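Side-chain contacts in hypothetical protein TTHA1254 (Thermus thermophilus, PDB 2D4P), which is of unknown function but belongs to the GNAT acetyltransferase-like families and may therefore transfer acyl groups: residues 2-5 / 9-12; 36-41 / 80-85. All blocks are in the same frame, centred on the assembly; numbering follows the deposited sequence.

Contact 1: residues 2-5 / 9-12; sequences RFRP and EDLD
A bidentate salt bridge between Arg-4, on edge strand 2-4, and Asp-10 ties the first strand to the 3-10 turn that leads into helix 11-16. The grip is end-on. Arg-4 NH1 donates to Asp-10 OD2 at 2.8 Å, and Arg-4 NH2 donates to Asp-10 OD1 at 2.9 Å. Both bonds are nearly straight and lie close to the guanidinium plane. The carboxylate is turned against that plane by 40°. Asp-10 OD2 is met on its syn side, 32° out of the carboxylate plane, and Asp-10 OD1 from above that plane. The Arg-4 chain leaves with CG between its backbone N and carbonyl carbon (chi1 60°), then runs extended from CG to NE, which carries the guanidinium out to Asp-10. Arg-4 NH1 also donates to Pro-5 O at 3.1 Å, in a more bent bond, which helps fix the rotation of the guanidinium. NH2 is shared with Glu-41 in a salt bridge, and OD2 also accepts from Thr-7 N. The buried aspartate charge is thus met by two arginine nitrogens and a backbone amide. It closes the turn between the first strand and the first helix, consistent with the start of a GNAT-like fold.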
loop_
_atom_site.group_PDB
_atom_site.type_symbol
_atom_site.label_atom_id
_atom_site.label_comp_id
_atom_site.label_asym_id
_atom_site.label_seq_id
_atom_site.Cartn_x
_atom_site.Cartn_y
_atom_site.Cartn_z
ATOM N N ARG A 2 12.449 8.594 -3.278
ATOM C CA ARG A 2 12.898 7.218 -3.119
ATOM C C ARG A 2 11.894 6.393 -2.329
ATOM O O ARG A 2 11.086 6.939 -1.574
ATOM C CB ARG A 2 14.272 7.145 -2.420
ATOM C CG ARG A 2 15.417 7.756 -3.192
ATOM C CD ARG A 2 15.757 7.059 -4.500
ATOM N NE ARG A 2 16.885 7.748 -5.161
ATOM C CZ ARG A 2 16.766 8.814 -5.967
ATOM N NH1 ARG A 2 15.584 9.365 -6.237
ATOM N NH2 ARG A 2 17.851 9.356 -6.493
ATOM N N PHE A 3 11.985 5.075 -2.511
ATOM C CA PHE A 3 11.059 4.114 -1.949
ATOM C C PHE A 3 11.815 3.005 -1.234
ATOM O O PHE A 3 12.689 2.355 -1.820
ATOM C CB PHE A 3 10.167 3.568 -3.077
ATOM C CG PHE A 3 9.541 4.661 -3.881
ATOM C CD1 PHE A 3 8.312 5.199 -3.511
ATOM C CD2 PHE A 3 10.207 5.207 -4.978
ATOM C CE1 PHE A 3 7.756 6.248 -4.242
ATOM C CE2 PHE A 3 9.682 6.252 -5.689
ATOM C CZ PHE A 3 8.454 6.796 -5.319
ATOM N N ARG A 4 11.514 2.811 0.051
ATOM C CA ARG A 4 12.276 1.888 0.866
ATOM C C ARG A 4 11.416 1.205 1.917
ATOM O O ARG A 4 10.330 1.683 2.256
ATOM C CB ARG A 4 13.441 2.615 1.563
ATOM C CG ARG A 4 13.018 3.767 2.495
ATOM C CD ARG A 4 14.206 4.338 3.275
ATOM N NE ARG A 4 13.852 5.422 4.191
ATOM C CZ ARG A 4 13.345 5.277 5.417
ATOM N NH1 ARG A 4 13.105 4.074 5.926
ATOM N NH2 ARG A 4 13.098 6.351 6.152
ATOM N N PRO A 5 11.926 0.092 2.449
ATOM C CA PRO A 5 11.304 -0.533 3.620
ATOM C C PRO A 5 11.400 0.459 4.746
ATOM O O PRO A 5 12.338 1.281 4.805
ATOM C CB PRO A 5 12.205 -1.725 3.930
ATOM C CG PRO A 5 12.852 -2.011 2.626
ATOM C CD PRO A 5 13.128 -0.635 2.033
ATOM N N GLU A 9 11.970 3.106 13.561
ATOM C CA GLU A 9 12.444 4.483 13.614
ATOM C C GLU A 9 11.595 5.428 12.759
ATOM O O GLU A 9 11.629 6.647 12.955
ATOM C CB GLU A 9 13.915 4.545 13.171
ATOM C CG GLU A 9 14.914 4.011 14.206
ATOM C CD GLU A 9 14.921 2.476 14.383
ATOM O OE1 GLU A 9 14.539 1.716 13.450
ATOM O OE2 GLU A 9 15.320 2.014 15.488
ATOM N N ASP A 10 10.833 4.849 11.829
ATOM C CA ASP A 10 9.986 5.584 10.910
ATOM C C ASP A 10 8.553 5.778 11.380
ATOM O O ASP A 10 7.721 6.295 10.639
ATOM C CB ASP A 10 9.930 4.832 9.589
ATOM C CG ASP A 10 11.247 4.816 8.876
ATOM O OD1 ASP A 10 11.903 5.881 8.760
ATOM O OD2 ASP A 10 11.705 3.780 8.382
ATOM N N LEU A 11 8.249 5.368 12.599
ATOM C CA LEU A 11 6.878 5.482 13.086
ATOM C C LEU A 11 6.289 6.924 12.937
ATOM O O LEU A 11 5.210 7.103 12.370
ATOM C CB LEU A 11 6.798 4.945 14.521
ATOM C CG LEU A 11 5.410 4.916 15.155
ATOM C CD1 LEU A 11 4.457 4.041 14.380
ATOM C CD2 LEU A 11 5.544 4.465 16.605
ATOM N N ASP A 12 7.018 7.946 13.388
ATOM C CA ASP A 12 6.588 9.340 13.224
ATOM C C ASP A 12 6.377 9.795 11.784
ATOM O O ASP A 12 5.414 10.494 11.497
ATOM C CB ASP A 12 7.586 10.280 13.909
ATOM C CG ASP A 12 7.535 10.170 15.407
ATOM O OD1 ASP A 12 6.576 9.563 15.899
ATOM O OD2 ASP A 12 8.389 10.685 16.168
#

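Contact 2: residues 36-41 / 80-85; sequences HSFLAE and LRAVVK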
loop_
_atom_site.group_PDB
_atom_site.type_symbol
_atom_site.label_atom_id
_atom_site.label_comp_id
_atom_site.label_asym_id
_atom_site.label_seq_id
_atom_site.Cartn_x
_atom_site.Cartn_y
_atom_site.Cartn_z
ATOM N N HIS A 36 6.458 -6.483 1.649
ATOM C CA HIS A 36 5.596 -5.877 0.643
ATOM C C HIS A 36 5.202 -4.430 0.950
ATOM O O HIS A 36 4.459 -3.826 0.197
ATOM C CB HIS A 36 4.331 -6.727 0.460
ATOM C CG HIS A 36 4.614 -8.116 -0.028
ATOM N ND1 HIS A 36 5.257 -8.352 -1.230
ATOM C CD2 HIS A 36 4.415 -9.328 0.542
ATOM C CE1 HIS A 36 5.387 -9.659 -1.394
ATOM N NE2 HIS A 36 4.902 -10.273 -0.327
ATOM N N SER A 37 5.721 -3.875 2.041
ATOM C CA SER A 37 5.307 -2.546 2.524
ATOM C C SER A 37 6.484 -1.565 2.414
ATOM O O SER A 37 7.644 -1.930 2.649
ATOM C CB SER A 37 4.819 -2.658 3.964
ATOM O OG SER A 37 3.716 -3.544 4.039
ATOM N N PHE A 38 6.167 -0.328 2.033
ATOM C CA PHE A 38 7.167 0.674 1.692
ATOM C C PHE A 38 6.826 2.068 2.173
ATOM O O PHE A 38 5.669 2.401 2.371
ATOM C CB PHE A 38 7.389 0.674 0.167
ATOM C CG PHE A 38 7.881 -0.618 -0.336
ATOM C CD1 PHE A 38 7.000 -1.597 -0.731
ATOM C CD2 PHE A 38 9.249 -0.895 -0.316
ATOM C CE1 PHE A 38 7.447 -2.811 -1.112
ATOM C CE2 PHE A 38 9.729 -2.134 -0.735
ATOM C CZ PHE A 38 8.825 -3.084 -1.152
ATOM N N LEU A 39 7.877 2.876 2.320
ATOM C CA LEU A 39 7.802 4.306 2.580
ATOM C C LEU A 39 8.391 5.043 1.382
ATOM O O LEU A 39 9.409 4.604 0.824
ATOM C CB LEU A 39 8.628 4.624 3.835
ATOM C CG LEU A 39 8.792 6.081 4.305
ATOM C CD1 LEU A 39 7.460 6.646 4.820
ATOM C CD2 LEU A 39 9.847 6.159 5.393
ATOM N N ALA A 40 7.719 6.129 0.985
ATOM C CA ALA A 40 8.202 7.066 -0.015
ATOM C C ALA A 40 8.708 8.320 0.690
ATOM O O ALA A 40 8.067 8.802 1.619
ATOM C CB ALA A 40 7.082 7.458 -0.943
ATOM N N GLU A 41 9.830 8.849 0.223
ATOM C CA GLU A 41 10.484 10.019 0.815
ATOM C C GLU A 41 11.044 10.888 -0.287
ATOM O O GLU A 41 11.625 10.353 -1.195
ATOM C CB GLU A 41 11.734 9.562 1.551
ATOM C CG GLU A 41 11.510 9.068 2.924
ATOM C CD GLU A 41 12.807 8.639 3.575
ATOM O OE1 GLU A 41 13.842 8.262 2.927
ATOM O OE2 GLU A 41 12.774 8.656 4.789
ATOM N N LEU A 80 3.281 1.902 -5.598
ATOM C CA LEU A 80 2.672 0.784 -6.307
ATOM C C LEU A 80 3.719 -0.039 -7.020
ATOM O O LEU A 80 3.669 -1.253 -6.999
ATOM C CB LEU A 80 1.616 1.264 -7.296
ATOM C CG LEU A 80 0.377 1.879 -6.647
ATOM C CD1 LEU A 80 -0.421 2.575 -7.735
ATOM C CD2 LEU A 80 -0.443 0.799 -5.891
ATOM N N ARG A 81 4.682 0.628 -7.636
ATOM C CA ARG A 81 5.744 -0.068 -8.351
ATOM C C ARG A 81 6.564 -0.914 -7.382
ATOM O O ARG A 81 6.977 -2.053 -7.695
ATOM C CB ARG A 81 6.654 0.938 -9.082
ATOM C CG ARG A 81 6.067 1.453 -10.385
ATOM C CD ARG A 81 7.074 2.103 -11.327
ATOM N NE ARG A 81 7.957 3.018 -10.621
ATOM C CZ ARG A 81 7.718 4.314 -10.418
ATOM N NH1 ARG A 81 6.612 4.889 -10.893
ATOM N NH2 ARG A 81 8.616 5.044 -9.737
ATOM N N ALA A 82 6.814 -0.374 -6.193
ATOM C CA ALA A 82 7.633 -1.084 -5.219
ATOM C C ALA A 82 6.855 -2.314 -4.733
ATOM O O ALA A 82 7.400 -3.402 -4.597
ATOM C CB ALA A 82 7.997 -0.163 -4.050
ATOM N N VAL A 83 5.561 -2.137 -4.496
ATOM C CA VAL A 83 4.732 -3.270 -4.095
ATOM C C VAL A 83 4.712 -4.353 -5.193
ATOM O O VAL A 83 4.906 -5.540 -4.898
ATOM C CB VAL A 83 3.301 -2.850 -3.720
ATOM C CG1 VAL A 83 2.448 -4.089 -3.503
ATOM C CG2 VAL A 83 3.302 -1.927 -2.457
ATOM N N VAL A 84 4.494 -3.946 -6.436
ATOM C CA VAL A 84 4.425 -4.866 -7.578
ATOM C C VAL A 84 5.746 -5.607 -7.708
ATOM O O VAL A 84 5.754 -6.822 -7.883
ATOM C CB VAL A 84 3.990 -4.148 -8.891
ATOM C CG1 VAL A 84 4.235 -5.017 -10.118
ATOM C CG2 VAL A 84 2.537 -3.784 -8.804
ATOM N N LYS A 85 6.863 -4.891 -7.678
ATOM C CA LYS A 85 8.169 -5.554 -7.741
ATOM C C LYS A 85 8.322 -6.628 -6.639
ATOM O O LYS A 85 8.763 -7.747 -6.914
ATOM C CB LYS A 85 9.300 -4.550 -7.615
ATOM C CG LYS A 85 10.662 -5.194 -7.758
ATOM C CD LYS A 85 11.745 -4.170 -7.625
ATOM C CE LYS A 85 13.108 -4.794 -7.884
ATOM N NZ LYS A 85 13.383 -5.928 -6.977
#
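Strand 38-42 and the residues leading into it pass beside helix 73-89, with CA atoms 5.5 Å apart at His-36 and Val-83 and 7.1 Å apart at Phe-38 and Ala-82. No hydrogen bond crosses between the two segments. Phe-38 carries the contact. Its CG lies anti to its own carbonyl carbon (chi1 -61°), and the ring is laid against the helix. The methyl CB of Ala-82 sits over the centre of one ring face, 3.7 Å from the Phe-38 centroid and 12° off the ring normal, a CH-pi contact. The outer end of the ring reaches the helix backbone, with Phe-38 CE1 3.5 Å from Ala-82 O. Val-83 adds one branch: its CG2 is 4.1 Å from Phe-38 CD1 and 3.5 Å from His-36 O. With Phe-38 cut back to an alanine, the methyl of Ala-82 would probably lose its aromatic partner and a gap would open between strand and helix. Leu-79 and Ser-86 of the same helix also touch the ring. His-36 ND1 is hydrogen-bonded to Ser-86 OG. His-36 O is buried here with no polar partner in the model and faces the valine methyl instead. The chemistry implies that strand and helix are held by shape and apolar contact, with a small alanine letting the aromatic ring lie close to the helix.

Overall arrangement
Contact 1 and contact 2 meet on neighbouring strands of one sheet, 2-4 and 38-42, with centres 11 Å apart. Contact 1 lies farther out, its centre about 13 Å from the centre of the chain, and depends on charge. Contact 2 has its centre about 7 Å from the centre of the chain and depends on apolar packing. Each is only partly buried. They hold different helical elements: the turn before helix 11-16 in one, helix 73-89 in the other. The strands join them directly. The salt bridge to Glu-41 makes Arg-4 belong to both contacts, Arg-4 O probably accepts a hydrogen bond from Leu-39 N, and Phe-3 packs on Ala-40.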